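Local coordinates for autotransporter adhesin/invasin TibA (Escherichia coli, PDB 4Q1Q), which mediates adhesion to and invasion of human intestinal epithelial cells, promotes bacterial aggregation and enhances biofilm formation, at residues A[39-45]-A[59-65]. Residues are numbered along the deposited sequence; the frame is centred on the assembly and turned at random.
Sequences INSGGKQ and NIGGVQH. With 289 (D-glycero-alpha-D-manno-heptopyranose), chain E; 289 (D-glycero-alpha-D-manno-heptopyranose), chain I.
Gln-45 lies over Gln-64, both side chains extended (chi1 and chi2 t), so that NE2 of Gln-64 donates to OE1 of Gln-45 at 2.8 Å; Gln-64 OE1 in turn accepts from Ser-75 and Gln-83. Beside this ladder, Ile-39 (mt) fills the interior, its CD1 4.0 Å from Gln-64 CB. The two segments cover nearly the same part of successive coils of a right-handed parallel beta-helix, the fold of autotransporter passengers, Asn-40 answering to Asn-59 and Gln-45 to Gln-64. Lys-44 pairs with Val-63 and Gln-45 with Gln-64 in parallel register (CA-CA 5.1 and 4.7 Å), through Val-63 N to Gly-43 O and Gln-45 N to Val-63 O (both 3.0 Å) and His-65 N to Gln-45 O (2.7 Å). Type II turns precede the strands, closed by Gly-43 N to Asn-40 O and Gly-62 N to Asn-59 O (both 2.7 Å). Glycine suits Gly-42 and Gly-61, where phi is positive; a CB on Gly-43 would strike Asn-40 O, one on Gly-62 Ile-39 O. The turns stack through Gly-42 N to Gly-61 O (3.1 Å), while Asn-59 donates N to Ile-39 O and ND2 to Asn-40 OD1 (both 2.8 Å). Backbone hydrogen bonds thus hold coil to coil, like amides in register add side-chain bonds, and Ser-41 OG carries one heptose (1.3 Å to C1) while His-65 ND1 is hydrogen-bonded to O2 of another (2.7 Å).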
ATOM      1  N   ILE A  39      22.649  -1.873 -12.079  1.00 65.39           N
ATOM      2  CA  ILE A  39      22.432  -0.570 -12.714  1.00 67.55           C
ATOM      3  C   ILE A  39      22.910   0.553 -11.799  1.00 71.26           C
ATOM      4  O   ILE A  39      22.329   0.805 -10.739  1.00 70.99           O
ATOM      5  CB  ILE A  39      20.962  -0.280 -13.096  1.00 66.52           C
ATOM      6  CG1 ILE A  39      20.338  -1.426 -13.906  1.00 62.42           C
ATOM      7  CG2 ILE A  39      20.899   1.007 -13.907  1.00 63.87           C
ATOM      8  CD1 ILE A  39      18.825  -1.415 -13.997  1.00 56.95           C
ATOM      9  N   ASN A  40      23.983   1.216 -12.216  1.00 70.01           N
ATOM     10  CA  ASN A  40      24.553   2.312 -11.441  1.00 69.19           C
ATOM     11  C   ASN A  40      24.323   3.652 -12.129  1.00 68.56           C
ATOM     12  O   ASN A  40      23.788   3.711 -13.242  1.00 57.22           O
ATOM     13  CB  ASN A  40      26.037   2.062 -11.161  1.00 71.35           C
ATOM     14  CG  ASN A  40      26.261   0.932 -10.180  1.00 65.01           C
ATOM     15  OD1 ASN A  40      25.351   0.488  -9.483  1.00 69.15           O
ATOM     16  ND2 ASN A  40      27.497   0.459 -10.120  1.00 72.98           N
ATOM     17  N   SER A  41      24.735   4.707 -11.430  1.00 64.78           N
ATOM     18  CA  SER A  41      24.394   6.087 -11.773  1.00 65.39           C
ATOM     19  C   SER A  41      24.520   6.361 -13.267  1.00 58.48           C
ATOM     20  O   SER A  41      25.551   6.064 -13.873  1.00 64.06           O
ATOM     21  CB  SER A  41      25.273   7.057 -10.974  1.00 68.86           C
ATOM     22  OG  SER A  41      24.698   8.352 -10.866  1.00 81.53           O
ATOM     23  N   GLY A  42      23.473   6.915 -13.873  1.00 55.83           N
ATOM     24  CA  GLY A  42      23.452   7.188 -15.309  1.00 50.13           C
ATOM     25  C   GLY A  42      23.047   5.989 -16.147  1.00 55.78           C
ATOM     26  O   GLY A  42      22.726   6.127 -17.336  1.00 60.73           O
ATOM     27  N   GLY A  43      22.995   4.819 -15.516  1.00 61.38           N
ATOM     28  CA  GLY A  43      22.514   3.593 -16.153  1.00 64.86           C
ATOM     29  C   GLY A  43      21.009   3.485 -16.373  1.00 69.62           C
ATOM     30  O   GLY A  43      20.228   3.664 -15.429  1.00 58.76           O
ATOM     31  N   LYS A  44      20.622   3.179 -17.610  1.00 57.99           N
ATOM     32  CA  LYS A  44      19.240   2.913 -17.983  1.00 60.96           C
ATOM     33  C   LYS A  44      19.034   1.499 -18.546  1.00 67.17           C
ATOM     34  O   LYS A  44      19.625   1.141 -19.567  1.00 63.40           O
ATOM     35  CB  LYS A  44      18.798   3.941 -19.029  1.00 69.35           C
ATOM     36  CG  LYS A  44      19.075   5.392 -18.664  1.00 77.17           C
ATOM     37  CD  LYS A  44      17.911   6.313 -18.997  1.00 88.93           C
ATOM     38  CE  LYS A  44      17.863   7.527 -18.080  1.00100.85           C
ATOM     39  NZ  LYS A  44      16.472   7.922 -17.712  1.00109.06           N
ATOM     40  N   GLN A  45      18.213   0.683 -17.888  1.00 63.63           N
ATOM     41  CA  GLN A  45      17.718  -0.568 -18.468  1.00 63.02           C
ATOM     42  C   GLN A  45      16.279  -0.433 -18.966  1.00 62.93           C
ATOM     43  O   GLN A  45      15.375  -0.078 -18.204  1.00 60.85           O
ATOM     44  CB  GLN A  45      17.768  -1.712 -17.452  1.00 58.40           C
ATOM     45  CG  GLN A  45      17.522  -3.085 -18.070  1.00 64.12           C
ATOM     46  CD  GLN A  45      17.366  -4.195 -17.045  1.00 62.02           C
ATOM     47  OE1 GLN A  45      16.376  -4.236 -16.319  1.00 64.12           O
ATOM     48  NE2 GLN A  45      18.312  -5.128 -17.012  1.00 61.36           N
ATOM     49  N   ASN A  59      21.029   0.782  -8.252  1.00 62.33           N
ATOM     50  CA  ASN A  59      21.711   1.660  -7.300  1.00 69.70           C
ATOM     51  C   ASN A  59      21.551   3.138  -7.669  1.00 63.61           C
ATOM     52  O   ASN A  59      21.041   3.486  -8.736  1.00 58.44           O
ATOM     53  CB  ASN A  59      23.201   1.301  -7.162  1.00 69.12           C
ATOM     54  CG  ASN A  59      23.436  -0.110  -6.641  1.00 73.05           C
ATOM     55  OD1 ASN A  59      22.912  -0.496  -5.597  1.00 65.44           O
ATOM     56  ND2 ASN A  59      24.243  -0.888  -7.358  1.00 81.29           N
ATOM     57  N   ILE A  60      21.993   3.996  -6.754  1.00 64.75           N
ATOM     58  CA  ILE A  60      21.817   5.447  -6.817  1.00 67.35           C
ATOM     59  C   ILE A  60      21.929   5.976  -8.237  1.00 59.81           C
ATOM     60  O   ILE A  60      22.908   5.725  -8.932  1.00 76.35           O
ATOM     61  CB  ILE A  60      22.805   6.204  -5.892  1.00 76.23           C
ATOM     62  CG1 ILE A  60      22.682   7.718  -6.096  1.00 76.59           C
ATOM     63  CG2 ILE A  60      24.247   5.750  -6.097  1.00 75.59           C
ATOM     64  CD1 ILE A  60      22.882   8.506  -4.820  1.00 85.06           C
ATOM     65  N   GLY A  61      20.914   6.720  -8.660  1.00 57.83           N
ATOM     66  CA  GLY A  61      20.911   7.335  -9.984  1.00 55.28           C
ATOM     67  C   GLY A  61      20.780   6.351 -11.125  1.00 53.67           C
ATOM     68  O   GLY A  61      20.855   6.769 -12.276  1.00 63.74           O
ATOM     69  N   GLY A  62      20.608   5.062 -10.837  1.00 57.92           N
ATOM     70  CA  GLY A  62      20.153   4.099 -11.847  1.00 57.71           C
ATOM     71  C   GLY A  62      18.647   3.905 -11.988  1.00 53.88           C
ATOM     72  O   GLY A  62      17.927   3.884 -10.991  1.00 55.76           O
ATOM     73  N   VAL A  63      18.172   3.733 -13.217  1.00 52.50           N
ATOM     74  CA  VAL A  63      16.766   3.448 -13.525  1.00 57.71           C
ATOM     75  C   VAL A  63      16.504   2.184 -14.370  1.00 55.87           C
ATOM     76  O   VAL A  63      17.143   2.004 -15.415  1.00 53.87           O
ATOM     77  CB  VAL A  63      16.144   4.647 -14.263  1.00 54.89           C
ATOM     78  CG1 VAL A  63      16.777   4.839 -15.633  1.00 66.30           C
ATOM     79  CG2 VAL A  63      14.641   4.473 -14.420  1.00 61.58           C
ATOM     80  N   GLN A  64      15.579   1.329 -13.922  1.00 54.09           N
ATOM     81  CA  GLN A  64      14.984   0.225 -14.701  1.00 54.70           C
ATOM     82  C   GLN A  64      13.587   0.578 -15.208  1.00 54.14           C
ATOM     83  O   GLN A  64      12.671   0.764 -14.407  1.00 52.73           O
ATOM     84  CB  GLN A  64      14.858  -1.063 -13.869  1.00 57.28           C
ATOM     85  CG  GLN A  64      14.280  -2.283 -14.586  1.00 61.51           C
ATOM     86  CD  GLN A  64      14.135  -3.508 -13.693  1.00 65.20           C
ATOM     87  OE1 GLN A  64      13.466  -3.466 -12.657  1.00 60.13           O
ATOM     88  NE2 GLN A  64      14.771  -4.612 -14.073  1.00 59.65           N
ATOM     89  N   HIS A  65      13.421   0.685 -16.521  1.00 47.13           N
ATOM     90  CA  HIS A  65      12.138   0.936 -17.153  1.00 46.07           C
ATOM     91  C   HIS A  65      11.496  -0.369 -17.598  1.00 58.21           C
ATOM     92  O   HIS A  65      12.087  -1.100 -18.406  1.00 50.53           O
ATOM     93  CB  HIS A  65      12.300   1.818 -18.392  1.00 52.44           C
ATOM     94  CG  HIS A  65      12.860   3.173 -18.104  1.00 62.38           C
ATOM     95  ND1 HIS A  65      12.086   4.316 -18.149  1.00 61.36           N
ATOM     96  CD2 HIS A  65      14.109   3.571 -17.763  1.00 62.73           C
ATOM     97  CE1 HIS A  65      12.834   5.359 -17.833  1.00 59.73           C
ATOM     98  NE2 HIS A  65      14.057   4.932 -17.575  1.00 66.00           N
TER
HETATM   99  O7  289 E 403      27.887  11.315 -15.040  1.00117.37           O
HETATM  100  C7  289 E 403      27.872   9.888 -14.922  1.00117.75           C
HETATM  101  C6  289 E 403      27.507   9.418 -13.513  1.00114.88           C
HETATM  102  O6  289 E 403      28.363  10.077 -12.568  1.00115.55           O
HETATM  103  C5  289 E 403      26.035   9.576 -13.106  1.00103.90           C
HETATM  104  O5  289 E 403      25.986   9.819 -11.695  1.00 94.45           O
HETATM  105  C1  289 E 403      24.667   9.614 -11.185  1.00 96.78           C
HETATM  106  C2  289 E 403      23.759  10.713 -11.731  1.00 94.95           C
HETATM  107  O2  289 E 403      24.204  12.000 -11.293  1.00 89.28           O
HETATM  108  C3  289 E 403      23.754  10.648 -13.256  1.00101.05           C
HETATM  109  O3  289 E 403      23.002  11.749 -13.788  1.00 93.60           O
HETATM  110  C4  289 E 403      25.182  10.641 -13.804  1.00106.52           C
HETATM  111  O4  289 E 403      25.101  10.435 -15.220  1.00105.34           O
HETATM  112  O7  289 I 407       3.343   6.407 -21.113  1.00 88.43           O
HETATM  113  C7  289 I 407       4.076   6.143 -19.911  1.00 76.09           C
HETATM  114  C6  289 I 407       5.494   5.750 -20.303  1.00 72.74           C
HETATM  115  O6  289 I 407       6.062   6.821 -21.070  1.00 72.32           O
HETATM  116  C5  289 I 407       6.264   5.344 -19.046  1.00 65.99           C
HETATM  117  O5  289 I 407       6.832   4.105 -19.483  1.00 58.46           O
HETATM  118  C1  289 I 407       7.635   3.483 -18.477  1.00 59.02           C
HETATM  119  C2  289 I 407       8.858   4.327 -18.145  1.00 58.06           C
HETATM  120  O2  289 I 407       9.677   4.515 -19.308  1.00 56.92           O
HETATM  121  C3  289 I 407       8.332   5.629 -17.555  1.00 61.06           C
HETATM  122  O3  289 I 407       9.463   6.465 -17.328  1.00 70.25           O
HETATM  123  C4  289 I 407       7.325   6.298 -18.485  1.00 66.11           C
HETATM  124  O4  289 I 407       6.711   7.309 -17.681  1.00 69.10           O
HETATM  125  O   HOH W   1      20.081   6.300 -14.946  1.00 62.88           O